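Long-range contact in 11R-lipoxygenase (Gersemia fruticosa, PDB 3VF1), which is a non-heme iron dioxygenase that probably adds molecular oxygen to polyunsaturated fatty acids in a calcium-dependent manner: residues A[307-315]-A[379-390]. Numbering follows the deposited sequence.
Sequences FITDYKILE and LRCADTQYHQMI
The ring of Tyr-311 lies against helix 369-410 with CB of Ala-382 over one face, 4.2 Å above the plane and displaced toward the rim, while CB of Tyr-386 and OD1 of Asp-383 sit at its edge. On the Tyr-386 ring, CD1 of Ile-390 lies over one face, offset toward the rim, and CG2 of Ile-313 meets the edge, 4.0 Å from CD2 of Tyr-386. In this lipoxygenase fold the contact joins the end of strand 306-310, part of a small antiparallel sheet, and the 3-10 turn after it to the long helix, which farther along supplies the iron ligands His-392 and His-397. Leu-379, Ala-382, Tyr-386 and Ile-390 follow at intervals of three or four residues, as expected for one side of a helix, with Asp-383 and Gln-385 beside them. Leu-314 places CD1 3.6 Å from CB of Ala-382 and CD2 near CB of Gln-385, whereas Ile-313 and Ile-390 meet tip to tip, CD1 to CD1, at 3.7 Å. Phe-261 of helix 254-263 also touches Tyr-311, adding a third element to this buried packing. The polar link is single: CG of Asp-383, anti to the backbone N (chi1 -176°), carries the carboxylate to the tyrosine hydroxyl. Ring and carboxylate planes stand 87° apart. The Tyr-311 hydroxyl donates to OD1 of Asp-383 over 2.6 Å, meeting the anti side of that oxygen 19° out of the carboxylate plane.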
loop_
_atom_site.group_PDB
_atom_site.type_symbol
_atom_site.label_atom_id
_atom_site.label_comp_id
_atom_site.label_asym_id
_atom_site.label_seq_id
_atom_site.Cartn_x
_atom_site.Cartn_y
_atom_site.Cartn_z
ATOM N N PHE A 307 12.264 25.246 6.493
ATOM C CA PHE A 307 12.224 23.846 6.094
ATOM C C PHE A 307 12.712 23.702 4.659
ATOM O O PHE A 307 12.721 24.672 3.904
ATOM C CB PHE A 307 10.805 23.298 6.240
ATOM C CG PHE A 307 10.282 23.359 7.646
ATOM C CD1 PHE A 307 9.892 24.566 8.201
ATOM C CD2 PHE A 307 10.188 22.212 8.417
ATOM C CE1 PHE A 307 9.417 24.627 9.497
ATOM C CE2 PHE A 307 9.712 22.269 9.711
ATOM C CZ PHE A 307 9.326 23.478 10.251
ATOM N N ILE A 308 13.116 22.492 4.286
ATOM C CA ILE A 308 13.746 22.267 2.992
ATOM C C ILE A 308 13.330 20.941 2.363
ATOM O O ILE A 308 13.092 19.959 3.062
ATOM C CB ILE A 308 15.280 22.287 3.129
ATOM C CG1 ILE A 308 15.950 22.164 1.758
ATOM C CG2 ILE A 308 15.743 21.168 4.050
ATOM C CD1 ILE A 308 17.453 22.374 1.794
ATOM N N THR A 309 13.246 20.925 1.036
ATOM C CA THR A 309 13.008 19.699 0.283
ATOM C C THR A 309 14.151 19.479 -0.702
ATOM O O THR A 309 14.214 20.130 -1.745
ATOM C CB THR A 309 11.680 19.754 -0.501
ATOM O OG1 THR A 309 11.693 20.867 -1.402
ATOM C CG2 THR A 309 10.495 19.886 0.444
ATOM N N ASP A 310 15.053 18.562 -0.363
ATOM C CA ASP A 310 16.236 18.304 -1.176
ATOM C C ASP A 310 16.073 17.017 -1.978
ATOM O O ASP A 310 15.934 15.936 -1.407
ATOM C CB ASP A 310 17.470 18.200 -0.274
ATOM C CG ASP A 310 18.758 18.023 -1.060
ATOM O OD1 ASP A 310 18.689 17.672 -2.257
ATOM O OD2 ASP A 310 19.844 18.230 -0.477
ATOM N N TYR A 311 16.104 17.139 -3.302
ATOM C CA TYR A 311 15.933 15.987 -4.184
ATOM C C TYR A 311 17.257 15.544 -4.800
ATOM O O TYR A 311 17.335 15.215 -5.983
ATOM C CB TYR A 311 14.909 16.313 -5.271
ATOM C CG TYR A 311 13.537 16.574 -4.697
ATOM C CD1 TYR A 311 13.186 17.834 -4.235
ATOM C CD2 TYR A 311 12.604 15.552 -4.592
ATOM C CE1 TYR A 311 11.939 18.072 -3.695
ATOM C CE2 TYR A 311 11.356 15.781 -4.056
ATOM C CZ TYR A 311 11.028 17.041 -3.608
ATOM O OH TYR A 311 9.784 17.268 -3.071
ATOM N N LYS A 312 18.297 15.532 -3.973
ATOM C CA LYS A 312 19.619 15.084 -4.390
ATOM C C LYS A 312 19.582 13.691 -5.012
ATOM O O LYS A 312 20.384 13.375 -5.887
ATOM C CB LYS A 312 20.563 15.077 -3.188
ATOM C CG LYS A 312 21.962 14.581 -3.499
ATOM C CD LYS A 312 22.879 14.725 -2.296
ATOM C CE LYS A 312 24.311 14.342 -2.638
ATOM N NZ LYS A 312 25.241 14.593 -1.501
ATOM N N ILE A 313 18.653 12.858 -4.557
ATOM C CA ILE A 313 18.610 11.462 -4.983
ATOM C C ILE A 313 18.382 11.313 -6.489
ATOM O O ILE A 313 18.715 10.283 -7.070
ATOM C CB ILE A 313 17.527 10.668 -4.217
ATOM C CG1 ILE A 313 17.687 9.171 -4.481
ATOM C CG2 ILE A 313 16.130 11.142 -4.607
ATOM C CD1 ILE A 313 16.860 8.295 -3.566
ATOM N N LEU A 314 17.824 12.341 -7.118
ATOM C CA LEU A 314 17.580 12.305 -8.557
ATOM C C LEU A 314 18.868 12.459 -9.360
ATOM O O LEU A 314 18.884 12.249 -10.572
ATOM C CB LEU A 314 16.586 13.395 -8.958
ATOM C CG LEU A 314 15.129 13.112 -8.592
ATOM C CD1 LEU A 314 14.262 14.339 -8.832
ATOM C CD2 LEU A 314 14.608 11.925 -9.385
ATOM N N GLU A 315 19.947 12.824 -8.678
ATOM C CA GLU A 315 21.232 13.012 -9.335
ATOM C C GLU A 315 21.732 11.691 -9.912
ATOM O O GLU A 315 21.874 10.705 -9.190
ATOM C CB GLU A 315 22.247 13.575 -8.341
ATOM C CG GLU A 315 23.359 14.391 -8.978
ATOM C CD GLU A 315 24.137 15.204 -7.959
ATOM O OE1 GLU A 315 24.037 14.897 -6.752
ATOM O OE2 GLU A 315 24.842 16.154 -8.367
ATOM N N LEU A 379 10.046 22.020 -9.443
ATOM C CA LEU A 379 10.222 21.445 -8.113
ATOM C C LEU A 379 9.199 20.335 -7.879
ATOM O O LEU A 379 9.527 19.279 -7.340
ATOM C CB LEU A 379 10.081 22.526 -7.038
ATOM C CG LEU A 379 10.288 22.069 -5.593
ATOM C CD1 LEU A 379 11.705 21.563 -5.375
ATOM C CD2 LEU A 379 9.972 23.204 -4.628
ATOM N N ARG A 380 7.960 20.578 -8.293
ATOM C CA ARG A 380 6.896 19.591 -8.155
ATOM C C ARG A 380 7.141 18.382 -9.051
ATOM O O ARG A 380 6.838 17.250 -8.676
ATOM C CB ARG A 380 5.543 20.217 -8.494
ATOM C CG ARG A 380 5.094 21.281 -7.512
ATOM C CD ARG A 380 4.775 20.677 -6.155
ATOM N NE ARG A 380 3.645 19.752 -6.219
ATOM C CZ ARG A 380 3.346 18.864 -5.275
ATOM N NH1 ARG A 380 4.096 18.760 -4.185
ATOM N NH2 ARG A 380 2.297 18.069 -5.427
ATOM N N CYS A 381 7.686 18.622 -10.236
ATOM C CA CYS A 381 7.965 17.541 -11.169
ATOM C C CYS A 381 8.945 16.554 -10.547
ATOM O O CYS A 381 8.766 15.341 -10.647
ATOM C CB CYS A 381 8.525 18.087 -12.483
ATOM S SG CYS A 381 8.604 16.853 -13.811
ATOM N N ALA A 382 9.978 17.083 -9.899
ATOM C CA ALA A 382 10.946 16.251 -9.200
ATOM C C ALA A 382 10.247 15.435 -8.118
ATOM O O ALA A 382 10.515 14.242 -7.949
ATOM C CB ALA A 382 12.038 17.110 -8.590
ATOM N N ASP A 383 9.344 16.083 -7.388
ATOM C CA ASP A 383 8.630 15.431 -6.297
ATOM C C ASP A 383 7.757 14.294 -6.817
ATOM O O ASP A 383 7.593 13.276 -6.148
ATOM C CB ASP A 383 7.773 16.448 -5.538
ATOM C CG ASP A 383 7.085 15.844 -4.329
ATOM O OD1 ASP A 383 7.736 15.726 -3.268
ATOM O OD2 ASP A 383 5.892 15.488 -4.441
ATOM N N THR A 384 7.203 14.472 -8.010
ATOM C CA THR A 384 6.372 13.443 -8.627
ATOM C C THR A 384 7.184 12.181 -8.889
ATOM O O THR A 384 6.718 11.072 -8.635
ATOM C CB THR A 384 5.761 13.925 -9.955
ATOM O OG1 THR A 384 4.881 15.027 -9.706
ATOM C CG2 THR A 384 4.987 12.798 -10.628
ATOM N N GLN A 385 8.399 12.357 -9.400
ATOM C CA GLN A 385 9.284 11.228 -9.656
ATOM C C GLN A 385 9.477 10.468 -8.353
ATOM O O GLN A 385 9.364 9.243 -8.304
ATOM C CB GLN A 385 10.652 11.693 -10.175
ATOM C CG GLN A 385 10.620 12.766 -11.254
ATOM C CD GLN A 385 9.779 12.376 -12.452
ATOM O OE1 GLN A 385 10.091 11.416 -13.155
ATOM N NE2 GLN A 385 8.706 13.124 -12.693
ATOM N N TYR A 386 9.765 11.219 -7.295
ATOM C CA TYR A 386 10.005 10.653 -5.976
ATOM C C TYR A 386 8.766 9.924 -5.462
ATOM O O TYR A 386 8.859 8.802 -4.971
ATOM C CB TYR A 386 10.398 11.768 -5.004
ATOM C CG TYR A 386 10.947 11.282 -3.682
ATOM C CD1 TYR A 386 10.113 10.726 -2.720
ATOM C CD2 TYR A 386 12.300 11.394 -3.389
ATOM C CE1 TYR A 386 10.613 10.288 -1.507
ATOM C CE2 TYR A 386 12.809 10.958 -2.180
ATOM C CZ TYR A 386 11.961 10.407 -1.243
ATOM O OH TYR A 386 12.464 9.972 -0.040
ATOM N N HIS A 387 7.606 10.561 -5.582
ATOM C CA HIS A 387 6.376 9.997 -5.037
ATOM C C HIS A 387 5.989 8.681 -5.704
ATOM O O HIS A 387 5.681 7.703 -5.027
ATOM C CB HIS A 387 5.216 10.979 -5.179
ATOM C CG HIS A 387 3.876 10.356 -4.947
ATOM N ND1 HIS A 387 2.986 10.104 -5.968
ATOM C CD2 HIS A 387 3.283 9.914 -3.814
ATOM C CE1 HIS A 387 1.897 9.545 -5.472
ATOM N NE2 HIS A 387 2.052 9.417 -4.167
ATOM N N GLN A 388 5.999 8.662 -7.032
ATOM C CA GLN A 388 5.541 7.498 -7.778
ATOM C C GLN A 388 6.419 6.273 -7.539
ATOM O O GLN A 388 5.915 5.190 -7.254
ATOM C CB GLN A 388 5.496 7.809 -9.274
ATOM C CG GLN A 388 4.399 8.780 -9.671
ATOM C CD GLN A 388 3.009 8.224 -9.418
ATOM O OE1 GLN A 388 2.810 7.009 -9.376
ATOM N NE2 GLN A 388 2.039 9.113 -9.243
ATOM N N MET A 389 7.730 6.450 -7.652
ATOM C CA MET A 389 8.652 5.321 -7.609
ATOM C C MET A 389 9.083 4.945 -6.192
ATOM O O MET A 389 9.189 3.763 -5.868
ATOM C CB MET A 389 9.886 5.616 -8.462
ATOM C CG MET A 389 9.566 5.977 -9.905
ATOM S SD MET A 389 8.354 4.863 -10.650
ATOM C CE MET A 389 9.118 3.270 -10.362
ATOM N N ILE A 390 9.329 5.942 -5.349
ATOM C CA ILE A 390 9.858 5.682 -4.011
ATOM C C ILE A 390 8.765 5.632 -2.947
ATOM O O ILE A 390 8.628 4.634 -2.238
ATOM C CB ILE A 390 10.916 6.730 -3.608
ATOM C CG1 ILE A 390 12.168 6.563 -4.473
ATOM C CG2 ILE A 390 11.270 6.594 -2.133
ATOM C CD1 ILE A 390 13.255 7.583 -4.200
#